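Local coordinates for putative MAR1 (Leishmania donovani, PDB 1X9G), which is of unknown function but, as a member of the isochorismatase superfamily, is probably a hydrolase; a ribonuclease role has been only tentatively suggested, at residues Asp27-Ala31 with Leu72-Val76; Arg51-Val55 with Arg187-Leu191; Lys20-Val26 with Val107-Phe113. All coordinates share one frame; numbering follows the deposited sequence.

Contact 1 (Asp27-Ala31 with Leu72-Val76); sequences DLQEA and LGRIV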
ATOM      1  N   ASP A  27      -8.250  22.337  13.200  1.00 57.83           N
ATOM      2  CA  ASP A  27      -8.466  22.011  14.633  1.00 57.38           C
ATOM      3  C   ASP A  27      -7.242  21.914  15.572  1.00 56.98           C
ATOM      4  O   ASP A  27      -7.262  21.201  16.573  1.00 55.50           O
ATOM      5  CB  ASP A  27      -9.370  20.784  14.774  1.00 57.23           C
ATOM      6  CG  ASP A  27     -10.695  20.943  14.046  1.00 59.19           C
ATOM      7  OD1 ASP A  27     -11.446  19.924  13.995  1.00 63.34           O
ATOM      8  OD2 ASP A  27     -11.009  22.058  13.544  1.00 55.08           O
ATOM      9  N   LEU A  28      -6.195  22.675  15.290  1.00 58.14           N
ATOM     10  CA  LEU A  28      -5.029  22.692  16.174  1.00 59.42           C
ATOM     11  C   LEU A  28      -5.267  23.493  17.504  1.00 61.31           C
ATOM     12  O   LEU A  28      -4.741  24.581  17.732  1.00 62.23           O
ATOM     13  CB  LEU A  28      -3.791  23.141  15.375  1.00 58.26           C
ATOM     14  CG  LEU A  28      -3.301  22.172  14.277  1.00 57.26           C
ATOM     15  CD1 LEU A  28      -2.207  22.779  13.414  1.00 53.68           C
ATOM     16  CD2 LEU A  28      -2.865  20.770  14.805  1.00 51.66           C
ATOM     17  N   GLN A  29      -6.059  22.921  18.400  1.00 63.24           N
ATOM     18  CA  GLN A  29      -6.559  23.635  19.578  1.00 64.08           C
ATOM     19  C   GLN A  29      -6.006  23.056  20.884  1.00 65.24           C
ATOM     20  O   GLN A  29      -5.351  21.999  20.893  1.00 65.24           O
ATOM     21  CB  GLN A  29      -8.094  23.615  19.576  1.00 63.61           C
ATOM     22  CG  GLN A  29      -8.633  23.660  18.168  1.00 62.82           C
ATOM     23  CD  GLN A  29     -10.109  23.551  18.070  1.00 64.42           C
ATOM     24  OE1 GLN A  29     -10.639  23.193  17.017  1.00 64.65           O
ATOM     25  NE2 GLN A  29     -10.811  23.882  19.155  1.00 65.51           N
ATOM     26  N   GLU A  30      -6.322  23.739  21.988  1.00 66.44           N
ATOM     27  CA  GLU A  30      -5.667  23.528  23.265  1.00 67.39           C
ATOM     28  C   GLU A  30      -5.953  22.172  23.900  1.00 67.11           C
ATOM     29  O   GLU A  30      -5.046  21.559  24.449  1.00 67.09           O
ATOM     30  CB  GLU A  30      -5.965  24.702  24.215  1.00 68.43           C
ATOM     31  CG  GLU A  30      -5.196  24.698  25.564  1.00 73.32           C
ATOM     32  CD  GLU A  30      -3.667  24.675  25.402  1.00 79.12           C
ATOM     33  OE1 GLU A  30      -3.121  23.758  24.719  1.00 79.96           O
ATOM     34  OE2 GLU A  30      -3.019  25.585  25.974  1.00 81.35           O
ATOM     35  N   ALA A  31      -7.187  21.687  23.803  1.00 67.21           N
ATOM     36  CA  ALA A  31      -7.534  20.384  24.376  1.00 67.51           C
ATOM     37  C   ALA A  31      -6.583  19.276  23.907  1.00 68.59           C
ATOM     38  O   ALA A  31      -6.244  18.359  24.677  1.00 68.67           O
ATOM     39  CB  ALA A  31      -8.962  20.023  24.027  1.00 67.33           C
ATOM     40  N   LEU A  72     -13.569  23.534  25.667  1.00 80.29           N
ATOM     41  CA  LEU A  72     -12.212  22.995  25.444  1.00 79.43           C
ATOM     42  C   LEU A  72     -11.595  23.327  24.022  1.00 78.46           C
ATOM     43  O   LEU A  72     -11.614  22.497  23.090  1.00 77.64           O
ATOM     44  CB  LEU A  72     -12.134  21.479  25.776  1.00 79.67           C
ATOM     45  CG  LEU A  72     -12.360  20.742  27.124  1.00 80.79           C
ATOM     46  CD1 LEU A  72     -13.839  20.747  27.627  1.00 81.37           C
ATOM     47  CD2 LEU A  72     -11.814  19.279  27.047  1.00 80.06           C
ATOM     48  N   GLY A  73     -11.097  24.565  23.876  1.00 77.09           N
ATOM     49  CA  GLY A  73     -10.037  24.871  22.933  1.00 75.13           C
ATOM     50  C   GLY A  73     -10.127  26.067  22.006  1.00 73.97           C
ATOM     51  O   GLY A  73     -10.985  26.122  21.130  1.00 73.40           O
ATOM     52  N   ARG A  74      -9.184  26.995  22.170  1.00 72.78           N
ATOM     53  CA  ARG A  74      -8.857  27.980  21.141  1.00 71.39           C
ATOM     54  C   ARG A  74      -7.550  27.600  20.433  1.00 72.27           C
ATOM     55  O   ARG A  74      -6.762  26.833  20.984  1.00 72.00           O
ATOM     56  CB  ARG A  74      -8.718  29.359  21.776  1.00 71.03           C
ATOM     57  CG  ARG A  74      -9.150  30.495  20.902  1.00 65.90           C
ATOM     58  CD  ARG A  74     -10.098  31.442  21.629  1.00 55.99           C
ATOM     59  NE  ARG A  74      -9.793  32.784  21.173  1.00 53.17           N
ATOM     60  CZ  ARG A  74     -10.590  33.848  21.268  1.00 56.97           C
ATOM     61  NH1 ARG A  74     -11.808  33.765  21.786  1.00 55.30           N
ATOM     62  NH2 ARG A  74     -10.169  35.031  20.828  1.00 58.51           N
ATOM     63  N   ILE A  75      -7.315  28.156  19.232  1.00 72.71           N
ATOM     64  CA  ILE A  75      -6.207  27.739  18.359  1.00 73.43           C
ATOM     65  C   ILE A  75      -4.816  28.082  18.890  1.00 74.27           C
ATOM     66  O   ILE A  75      -4.297  29.162  18.644  1.00 74.75           O
ATOM     67  CB  ILE A  75      -6.403  28.182  16.836  1.00 73.38           C
ATOM     68  CG1 ILE A  75      -5.523  27.338  15.888  1.00 72.82           C
ATOM     69  CG2 ILE A  75      -6.230  29.693  16.637  1.00 72.34           C
ATOM     70  CD1 ILE A  75      -4.433  28.065  15.029  1.00 69.64           C
ATOM     71  N   VAL A  76      -4.225  27.132  19.615  1.00 74.89           N
ATOM     72  CA  VAL A  76      -2.862  27.240  20.175  1.00 75.31           C
ATOM     73  C   VAL A  76      -2.031  28.461  19.677  1.00 75.76           C
ATOM     74  O   VAL A  76      -1.818  28.624  18.456  1.00 75.57           O
ATOM     75  CB  VAL A  76      -2.100  25.893  20.021  1.00 75.37           C
ATOM     76  CG1 VAL A  76      -0.575  26.082  20.087  1.00 75.72           C
ATOM     77  CG2 VAL A  76      -2.610  24.882  21.067  1.00 75.26           C
TER
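Ile-75 lays its CG1 methylene against the peptide carbonyl of Leu-28, CG1 standing 3.4 Å from Leu-28 O. Val-76 CG2 sits 3.9 Å from Gln-29 C. Leu-28 is the centre of an inverse gamma turn, which bends the chain just after strand 21-26 in the isochorismatase alpha/beta fold. The loop that follows strand 60-67 comes against it, the two chain runs heading 138° apart, so closer to antiparallel than parallel.

The backbone polar contacts are slack. Glu-30 N gives a weak bond to Arg-74 O (3.3 Å, 125° at the hydrogen), and the same oxygen receives a CA-H...O contact from Gln-29 CA at 3.5 Å. A matching contact runs the other way, from Ile-75 CA to Leu-28 O, also 3.5 Å. Gly-73, having no side chain, brings its CA to 4.0 Å from Glu-30 N.

The amide of Gln-29, on a chain extended beyond CG, takes the N-H of His-67 on OE1, whereas its NE2 bond to Gly-73 O is weak and doubtful, because the place of that oxygen is uncertain. Glu-66 accepts from Ile-75 N, further tying 72-76 to strand 60-67. Asp-27, which does not touch 72-76, is held instead by Lys-90 and Thr-65. At the outer end of the contact the small methyl of Ala-31 closes on Leu-72, with Ala-31 CB 3.9 Å from Leu-72 CB.

Contact 2 (Arg51-Val55 with Arg187-Leu191); sequences RLHEV and RISKL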
ATOM      1  N   ARG A  51       3.930  31.100   6.648  1.00 61.44           N
ATOM      2  CA  ARG A  51       4.978  31.954   6.085  1.00 62.21           C
ATOM      3  C   ARG A  51       5.044  31.839   4.569  1.00 63.06           C
ATOM      4  O   ARG A  51       5.275  32.844   3.868  1.00 64.70           O
ATOM      5  CB  ARG A  51       6.343  31.635   6.703  1.00 61.93           C
ATOM      6  CG  ARG A  51       6.382  31.638   8.264  1.00 62.37           C
ATOM      7  CD  ARG A  51       6.179  33.005   8.875  1.00 57.25           C
ATOM      8  NE  ARG A  51       4.799  33.486   8.844  1.00 55.47           N
ATOM      9  CZ  ARG A  51       3.837  33.064   9.674  1.00 58.14           C
ATOM     10  NH1 ARG A  51       4.095  32.080  10.553  1.00 55.65           N
ATOM     11  NH2 ARG A  51       2.596  33.586   9.598  1.00 55.20           N
ATOM     12  N   LEU A  52       4.845  30.625   4.062  1.00 62.93           N
ATOM     13  CA  LEU A  52       4.769  30.385   2.628  1.00 62.71           C
ATOM     14  C   LEU A  52       3.659  31.202   1.936  1.00 62.87           C
ATOM     15  O   LEU A  52       3.872  31.742   0.847  1.00 62.11           O
ATOM     16  CB  LEU A  52       4.588  28.877   2.325  1.00 62.61           C
ATOM     17  CG  LEU A  52       4.457  28.564   0.826  1.00 61.83           C
ATOM     18  CD1 LEU A  52       5.738  29.040   0.198  1.00 59.11           C
ATOM     19  CD2 LEU A  52       4.160  27.098   0.461  1.00 61.28           C
ATOM     20  N   HIS A  53       2.477  31.226   2.541  1.00 63.20           N
ATOM     21  CA  HIS A  53       1.338  31.916   1.957  1.00 64.69           C
ATOM     22  C   HIS A  53       1.585  33.437   1.902  1.00 65.47           C
ATOM     23  O   HIS A  53       1.210  34.079   0.918  1.00 65.85           O
ATOM     24  CB  HIS A  53       0.053  31.572   2.721  1.00 64.90           C
ATOM     25  CG  HIS A  53      -0.950  32.685   2.789  1.00 65.08           C
ATOM     26  ND1 HIS A  53      -1.716  33.070   1.710  1.00 63.45           N
ATOM     27  CD2 HIS A  53      -1.328  33.479   3.824  1.00 65.80           C
ATOM     28  CE1 HIS A  53      -2.518  34.056   2.073  1.00 64.70           C
ATOM     29  NE2 HIS A  53      -2.296  34.329   3.350  1.00 66.04           N
ATOM     30  N   GLU A  54       2.224  33.989   2.940  1.00 65.66           N
ATOM     31  CA  GLU A  54       2.700  35.383   2.928  1.00 65.93           C
ATOM     32  C   GLU A  54       3.678  35.672   1.787  1.00 65.94           C
ATOM     33  O   GLU A  54       3.631  36.736   1.213  1.00 65.75           O
ATOM     34  CB  GLU A  54       3.301  35.758   4.274  1.00 65.80           C
ATOM     35  CG  GLU A  54       2.223  35.779   5.318  1.00 67.02           C
ATOM     36  CD  GLU A  54       2.734  35.710   6.723  1.00 69.62           C
ATOM     37  OE1 GLU A  54       3.866  35.233   6.937  1.00 69.92           O
ATOM     38  OE2 GLU A  54       1.977  36.128   7.628  1.00 73.29           O
ATOM     39  N   VAL A  55       4.528  34.702   1.436  1.00 66.30           N
ATOM     40  CA  VAL A  55       5.357  34.798   0.225  1.00 65.84           C
ATOM     41  C   VAL A  55       4.473  34.952  -1.023  1.00 67.02           C
ATOM     42  O   VAL A  55       4.766  35.758  -1.893  1.00 67.08           O
ATOM     43  CB  VAL A  55       6.321  33.585   0.055  1.00 64.70           C
ATOM     44  CG1 VAL A  55       7.067  33.691  -1.234  1.00 65.84           C
ATOM     45  CG2 VAL A  55       7.319  33.490   1.179  1.00 62.21           C
ATOM     46  N   ARG A 187      13.312  33.182  -0.736  1.00 70.12           N
ATOM     47  CA  ARG A 187      12.376  33.340   0.363  1.00 71.32           C
ATOM     48  C   ARG A 187      11.874  31.987   0.876  1.00 71.52           C
ATOM     49  O   ARG A 187      11.893  31.731   2.080  1.00 72.01           O
ATOM     50  CB  ARG A 187      11.194  34.219  -0.060  1.00 71.87           C
ATOM     51  CG  ARG A 187      11.332  35.721   0.233  1.00 71.87           C
ATOM     52  CD  ARG A 187      10.157  36.471  -0.393  1.00 72.29           C
ATOM     53  NE  ARG A 187       9.147  36.864   0.597  1.00 74.57           N
ATOM     54  CZ  ARG A 187       8.114  37.685   0.363  1.00 74.93           C
ATOM     55  NH1 ARG A 187       7.914  38.194  -0.857  1.00 76.48           N
ATOM     56  NH2 ARG A 187       7.260  37.986   1.346  1.00 70.76           N
ATOM     57  N   ILE A 188      11.446  31.131  -0.057  1.00 71.18           N
ATOM     58  CA  ILE A 188      10.869  29.827   0.226  1.00 69.98           C
ATOM     59  C   ILE A 188      11.932  28.854   0.719  1.00 71.04           C
ATOM     60  O   ILE A 188      11.690  28.071   1.650  1.00 70.72           O
ATOM     61  CB  ILE A 188      10.129  29.289  -1.006  1.00 69.72           C
ATOM     62  CG1 ILE A 188       8.942  30.213  -1.323  1.00 68.21           C
ATOM     63  CG2 ILE A 188       9.644  27.869  -0.759  1.00 69.88           C
ATOM     64  CD1 ILE A 188       8.110  29.853  -2.558  1.00 68.10           C
ATOM     65  N   SER A 189      13.114  28.924   0.105  1.00 71.40           N
ATOM     66  CA  SER A 189      14.285  28.147   0.526  1.00 71.67           C
ATOM     67  C   SER A 189      14.564  28.332   2.025  1.00 71.84           C
ATOM     68  O   SER A 189      14.943  27.392   2.720  1.00 71.66           O
ATOM     69  CB  SER A 189      15.505  28.571  -0.313  1.00 72.05           C
ATOM     70  OG  SER A 189      16.698  27.907   0.064  1.00 72.64           O
ATOM     71  N   LYS A 190      14.364  29.554   2.508  1.00 71.57           N
ATOM     72  CA  LYS A 190      14.668  29.918   3.877  1.00 71.87           C
ATOM     73  C   LYS A 190      13.787  29.187   4.899  1.00 71.33           C
ATOM     74  O   LYS A 190      14.244  28.825   5.996  1.00 71.79           O
ATOM     75  CB  LYS A 190      14.576  31.457   4.001  1.00 72.88           C
ATOM     76  CG  LYS A 190      14.036  32.035   5.321  1.00 75.24           C
ATOM     77  CD  LYS A 190      13.218  33.315   5.082  1.00 78.90           C
ATOM     78  CE  LYS A 190      11.699  33.037   4.937  1.00 78.49           C
ATOM     79  NZ  LYS A 190      10.875  33.561   6.109  1.00 79.59           N
ATOM     80  N   LEU A 191      12.525  28.987   4.537  1.00 70.28           N
ATOM     81  CA  LEU A 191      11.591  28.177   5.315  1.00 69.47           C
ATOM     82  C   LEU A 191      12.107  26.748   5.497  1.00 69.84           C
ATOM     83  O   LEU A 191      12.137  26.221   6.608  1.00 69.39           O
ATOM     84  CB  LEU A 191      10.240  28.158   4.609  1.00 68.69           C
ATOM     85  CG  LEU A 191       9.596  29.531   4.500  1.00 67.78           C
ATOM     86  CD1 LEU A 191       8.316  29.523   3.687  1.00 65.53           C
ATOM     87  CD2 LEU A 191       9.345  30.044   5.930  1.00 69.05           C
TER
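Ile-188 pushes its CG1-CD1 arm between Leu-52 and Val-55, two residues spaced one turn apart on helix 39-55. The arm meets a branch on each: Ile-188 CD1 lies 3.7 Å from Leu-52 CD1, and Ile-188 CG1 lies 4.0 Å from Val-55 CG1. Both pairs approach at a slant. With CG anti to the backbone N (chi1 178°), Leu-52 sends its end toward the other helix, although its bond from CA to CB points neither toward that helix nor away from it.

A turn further along, Leu-191 forks over the first helix. Its CD2 presses on the CB of Arg-51 at 3.5 Å, the two side chains crossing at about a right angle, while Leu-191 CD1 settles 3.7 Å from the backbone N of Leu-52. At the other end Arg-187 spans the gap from the opposite direction to Val-55: its NE passes 3.9 Å from Val-55 CG2, and one face of the guanidinium lies over Val-55 CA, offset toward the rim.

The segment axes are antiparallel (179°) and 10.0 Å apart, a separation bridged by these side chains. Arg-51 bends away beyond CG, and its NE makes a nearly straight salt-bridge bond to Glu-54 OE1 (2.7 Å, 170°) on the same helix; its NH2 also donates to Thr-80 O.

The packing thus joins helix 185-191 to the end of helix 39-55. Leu-173 of helix 169-176 touches Leu-52, Ile-188 and Leu-191 together, and Leu-52 also rests on Phe-23 of strand 21-26.

Contact 3 (Lys20-Val26 with Val107-Phe113); sequences KTAFLCV and VDNAVVF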
ATOM      1  N   LYS A  20      -5.454  28.752  -7.805  1.00 70.46           N
ATOM      2  CA  LYS A  20      -5.440  29.125  -6.390  1.00 69.82           C
ATOM      3  C   LYS A  20      -5.347  27.876  -5.520  1.00 68.83           C
ATOM      4  O   LYS A  20      -5.849  26.817  -5.885  1.00 68.85           O
ATOM      5  CB  LYS A  20      -6.706  29.905  -5.973  1.00 69.91           C
ATOM      6  CG  LYS A  20      -7.093  31.088  -6.845  1.00 70.58           C
ATOM      7  CD  LYS A  20      -8.050  32.028  -6.115  1.00 71.20           C
ATOM      8  CE  LYS A  20      -7.957  33.510  -6.625  1.00 73.64           C
ATOM      9  NZ  LYS A  20      -7.184  34.448  -5.706  1.00 74.29           N
ATOM     10  N   THR A  21      -4.729  28.034  -4.354  1.00 67.52           N
ATOM     11  CA  THR A  21      -4.552  26.995  -3.362  1.00 66.17           C
ATOM     12  C   THR A  21      -4.992  27.508  -2.002  1.00 65.59           C
ATOM     13  O   THR A  21      -4.523  28.554  -1.561  1.00 65.24           O
ATOM     14  CB  THR A  21      -3.058  26.648  -3.209  1.00 66.50           C
ATOM     15  OG1 THR A  21      -2.583  26.027  -4.408  1.00 65.00           O
ATOM     16  CG2 THR A  21      -2.837  25.712  -1.987  1.00 66.61           C
ATOM     17  N   ALA A  22      -5.873  26.776  -1.326  1.00 64.61           N
ATOM     18  CA  ALA A  22      -6.150  27.050   0.093  1.00 63.54           C
ATOM     19  C   ALA A  22      -5.278  26.174   0.989  1.00 63.20           C
ATOM     20  O   ALA A  22      -5.205  24.937   0.809  1.00 63.04           O
ATOM     21  CB  ALA A  22      -7.662  26.882   0.448  1.00 62.53           C
ATOM     22  N   PHE A  23      -4.580  26.838   1.908  1.00 62.03           N
ATOM     23  CA  PHE A  23      -4.031  26.210   3.085  1.00 61.11           C
ATOM     24  C   PHE A  23      -5.120  26.121   4.152  1.00 60.96           C
ATOM     25  O   PHE A  23      -5.753  27.108   4.516  1.00 60.78           O
ATOM     26  CB  PHE A  23      -2.794  26.960   3.579  1.00 61.10           C
ATOM     27  CG  PHE A  23      -1.710  27.112   2.519  1.00 61.56           C
ATOM     28  CD1 PHE A  23      -1.174  28.354   2.231  1.00 62.36           C
ATOM     29  CD2 PHE A  23      -1.230  26.002   1.814  1.00 61.62           C
ATOM     30  CE1 PHE A  23      -0.163  28.505   1.242  1.00 64.23           C
ATOM     31  CE2 PHE A  23      -0.227  26.141   0.832  1.00 64.48           C
ATOM     32  CZ  PHE A  23       0.308  27.411   0.546  1.00 63.45           C
ATOM     33  N   LEU A  24      -5.364  24.903   4.618  1.00 60.69           N
ATOM     34  CA  LEU A  24      -6.454  24.641   5.539  1.00 60.09           C
ATOM     35  C   LEU A  24      -5.886  24.081   6.813  1.00 59.96           C
ATOM     36  O   LEU A  24      -5.382  22.955   6.822  1.00 60.99           O
ATOM     37  CB  LEU A  24      -7.422  23.668   4.900  1.00 59.80           C
ATOM     38  CG  LEU A  24      -8.722  23.396   5.604  1.00 59.85           C
ATOM     39  CD1 LEU A  24      -9.231  24.683   6.283  1.00 58.67           C
ATOM     40  CD2 LEU A  24      -9.755  22.773   4.604  1.00 59.66           C
ATOM     41  N   CYS A  25      -5.967  24.871   7.884  1.00 59.68           N
ATOM     42  CA  CYS A  25      -5.315  24.542   9.133  1.00 59.24           C
ATOM     43  C   CYS A  25      -6.353  23.993  10.104  1.00 58.80           C
ATOM     44  O   CYS A  25      -7.168  24.750  10.665  1.00 58.25           O
ATOM     45  CB  CYS A  25      -4.612  25.766   9.703  1.00 59.14           C
ATOM     46  SG  CYS A  25      -3.940  25.461  11.352  1.00 60.84           S
ATOM     47  N   VAL A  26      -6.349  22.670  10.289  1.00 58.37           N
ATOM     48  CA  VAL A  26      -7.533  22.054  10.886  1.00 58.16           C
ATOM     49  C   VAL A  26      -7.439  21.661  12.364  1.00 58.15           C
ATOM     50  O   VAL A  26      -6.628  20.843  12.717  1.00 57.89           O
ATOM     51  CB  VAL A  26      -8.308  21.039   9.937  1.00 57.87           C
ATOM     52  CG1 VAL A  26      -7.513  20.624   8.769  1.00 57.66           C
ATOM     53  CG2 VAL A  26      -8.943  19.868  10.690  1.00 56.61           C
ATOM     54  N   VAL A 107     -11.099  28.097  -5.844  1.00 69.60           N
ATOM     55  CA  VAL A 107      -9.841  27.485  -5.394  1.00 67.78           C
ATOM     56  C   VAL A 107      -9.743  26.137  -6.066  1.00 66.86           C
ATOM     57  O   VAL A 107     -10.737  25.418  -6.131  1.00 66.79           O
ATOM     58  CB  VAL A 107      -9.722  27.432  -3.808  1.00 68.28           C
ATOM     59  CG1 VAL A 107      -8.621  26.454  -3.318  1.00 67.32           C
ATOM     60  CG2 VAL A 107      -9.421  28.838  -3.234  1.00 66.91           C
ATOM     61  N   ASP A 108      -8.567  25.814  -6.610  1.00 65.69           N
ATOM     62  CA  ASP A 108      -8.360  24.533  -7.318  1.00 64.44           C
ATOM     63  C   ASP A 108      -7.775  23.419  -6.454  1.00 63.27           C
ATOM     64  O   ASP A 108      -8.093  22.227  -6.660  1.00 62.90           O
ATOM     65  CB  ASP A 108      -7.469  24.762  -8.520  1.00 64.86           C
ATOM     66  CG  ASP A 108      -8.087  25.726  -9.488  1.00 66.88           C
ATOM     67  OD1 ASP A 108      -7.781  26.939  -9.436  1.00 67.80           O
ATOM     68  OD2 ASP A 108      -8.935  25.267 -10.270  1.00 69.29           O
ATOM     69  N   ASN A 109      -6.917  23.820  -5.507  1.00 61.08           N
ATOM     70  CA  ASN A 109      -6.124  22.913  -4.690  1.00 59.30           C
ATOM     71  C   ASN A 109      -6.255  23.209  -3.209  1.00 58.09           C
ATOM     72  O   ASN A 109      -6.239  24.360  -2.817  1.00 59.54           O
ATOM     73  CB  ASN A 109      -4.650  23.035  -5.041  1.00 59.13           C
ATOM     74  CG  ASN A 109      -4.417  23.137  -6.513  1.00 60.01           C
ATOM     75  OD1 ASN A 109      -4.303  24.227  -7.038  1.00 61.78           O
ATOM     76  ND2 ASN A 109      -4.367  22.008  -7.194  1.00 61.83           N
ATOM     77  N   ALA A 110      -6.349  22.179  -2.391  1.00 55.68           N
ATOM     78  CA  ALA A 110      -6.356  22.345  -0.965  1.00 54.66           C
ATOM     79  C   ALA A 110      -5.221  21.542  -0.384  1.00 53.94           C
ATOM     80  O   ALA A 110      -5.070  20.367  -0.695  1.00 55.08           O
ATOM     81  CB  ALA A 110      -7.669  21.893  -0.391  1.00 53.41           C
ATOM     82  N   VAL A 111      -4.420  22.197   0.438  1.00 52.98           N
ATOM     83  CA  VAL A 111      -3.359  21.618   1.219  1.00 51.14           C
ATOM     84  C   VAL A 111      -3.911  21.549   2.643  1.00 52.10           C
ATOM     85  O   VAL A 111      -4.146  22.589   3.300  1.00 53.23           O
ATOM     86  CB  VAL A 111      -2.118  22.529   1.180  1.00 51.06           C
ATOM     87  CG1 VAL A 111      -1.011  22.044   2.126  1.00 48.38           C
ATOM     88  CG2 VAL A 111      -1.612  22.744  -0.245  1.00 48.81           C
ATOM     89  N   VAL A 112      -4.123  20.327   3.133  1.00 52.34           N
ATOM     90  CA  VAL A 112      -4.879  20.089   4.357  1.00 51.64           C
ATOM     91  C   VAL A 112      -3.958  19.554   5.423  1.00 52.07           C
ATOM     92  O   VAL A 112      -3.200  18.644   5.173  1.00 53.39           O
ATOM     93  CB  VAL A 112      -6.044  19.140   4.101  1.00 51.06           C
ATOM     94  CG1 VAL A 112      -6.845  18.919   5.363  1.00 50.12           C
ATOM     95  CG2 VAL A 112      -6.955  19.717   3.078  1.00 51.90           C
ATOM     96  N   PHE A 113      -3.964  20.157   6.603  1.00 52.65           N
ATOM     97  CA  PHE A 113      -3.028  19.736   7.622  1.00 53.17           C
ATOM     98  C   PHE A 113      -3.673  19.939   8.975  1.00 53.15           C
ATOM     99  O   PHE A 113      -4.605  20.676   9.047  1.00 54.24           O
ATOM    100  CB  PHE A 113      -1.703  20.490   7.474  1.00 52.95           C
ATOM    101  CG  PHE A 113      -1.853  21.957   7.370  1.00 53.66           C
ATOM    102  CD1 PHE A 113      -1.656  22.774   8.499  1.00 55.81           C
ATOM    103  CD2 PHE A 113      -2.156  22.558   6.154  1.00 54.21           C
ATOM    104  CE1 PHE A 113      -1.817  24.174   8.420  1.00 52.00           C
ATOM    105  CE2 PHE A 113      -2.299  23.953   6.062  1.00 54.72           C
ATOM    106  CZ  PHE A 113      -2.137  24.755   7.211  1.00 51.52           C
TER
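Strands 21-26 and 109-113 run parallel: their segment axes come within 4.6 Å and differ by 18° in direction, and residues pair in register from Thr-21 with Asn-109 to Cys-25 with Phe-113. The bonds alternate between strands: Val-111 N to Ala-22 O and Leu-24 N to Val-111 O are both 2.9 Å, and Val-26 N to Phe-113 O repeats that length. At the start of the pairing Lys-20 O accepts two donors, Asn-109 N in the carbonyl plane and Asp-108 N from above it.

On one face Val-111 and Phe-23 run alongside each other in the same sense, with Val-111 CB at the edge of the Phe-23 ring, 3.6 Å from Phe-23 CD2. Phe-113 places CG between its backbone N and carbonyl carbon (chi1 50°), which folds the ring back over the neighbouring strand. One ring face then covers Leu-24 O and Cys-25 CA, the latter a CH-pi contact 4.0 Å from the centroid. Cys-25 CB touches Phe-113 CE1 at 3.5 Å, its SG stands obliquely to the ring, and Phe-23 CB meets the ring edge. Helix 39-55 packs on this face against Phe-23 and Phe-113.

The other face carries Ala-22, Leu-24, Ala-110 and Val-112. Ala-22 CB meets Val-107 CG1 at 3.9 Å, and helix 117-130 packs on Leu-24 and Val-112. Backbone bonds join strand 21-26 to strand 60-67 on its other edge, so this is the middle of a six-stranded parallel sheet in strand order 3-2-1-4-5-6 with helices on both faces, the Rossmann-like alpha/beta/alpha sandwich of the isochorismatase superfamily.

How the contacts relate
Contact 3 is the buried one of the three, its centre about 6 Å from the centre of the chain, held by regular backbone bonds and aromatic packing. The centres of contacts 1 and 2 lie about 16 Å and 15 Å from it, and both are partly buried. Segment 27-31 of contact 1 continues straight on from 20-26 of contact 3, but regular strand pairing gives way to weak bonds and CA-H...O contacts between loops. Contact 2 relies on aliphatic interlocking of helices and reaches contact 3 through Phe-23, whose CE1 lies 3.4 Å from His-53 CB. Contacts 1 and 2 do not touch; helix 39-55 joins them indirectly, carrying 51-55 and packing against Leu-28 and Val-76.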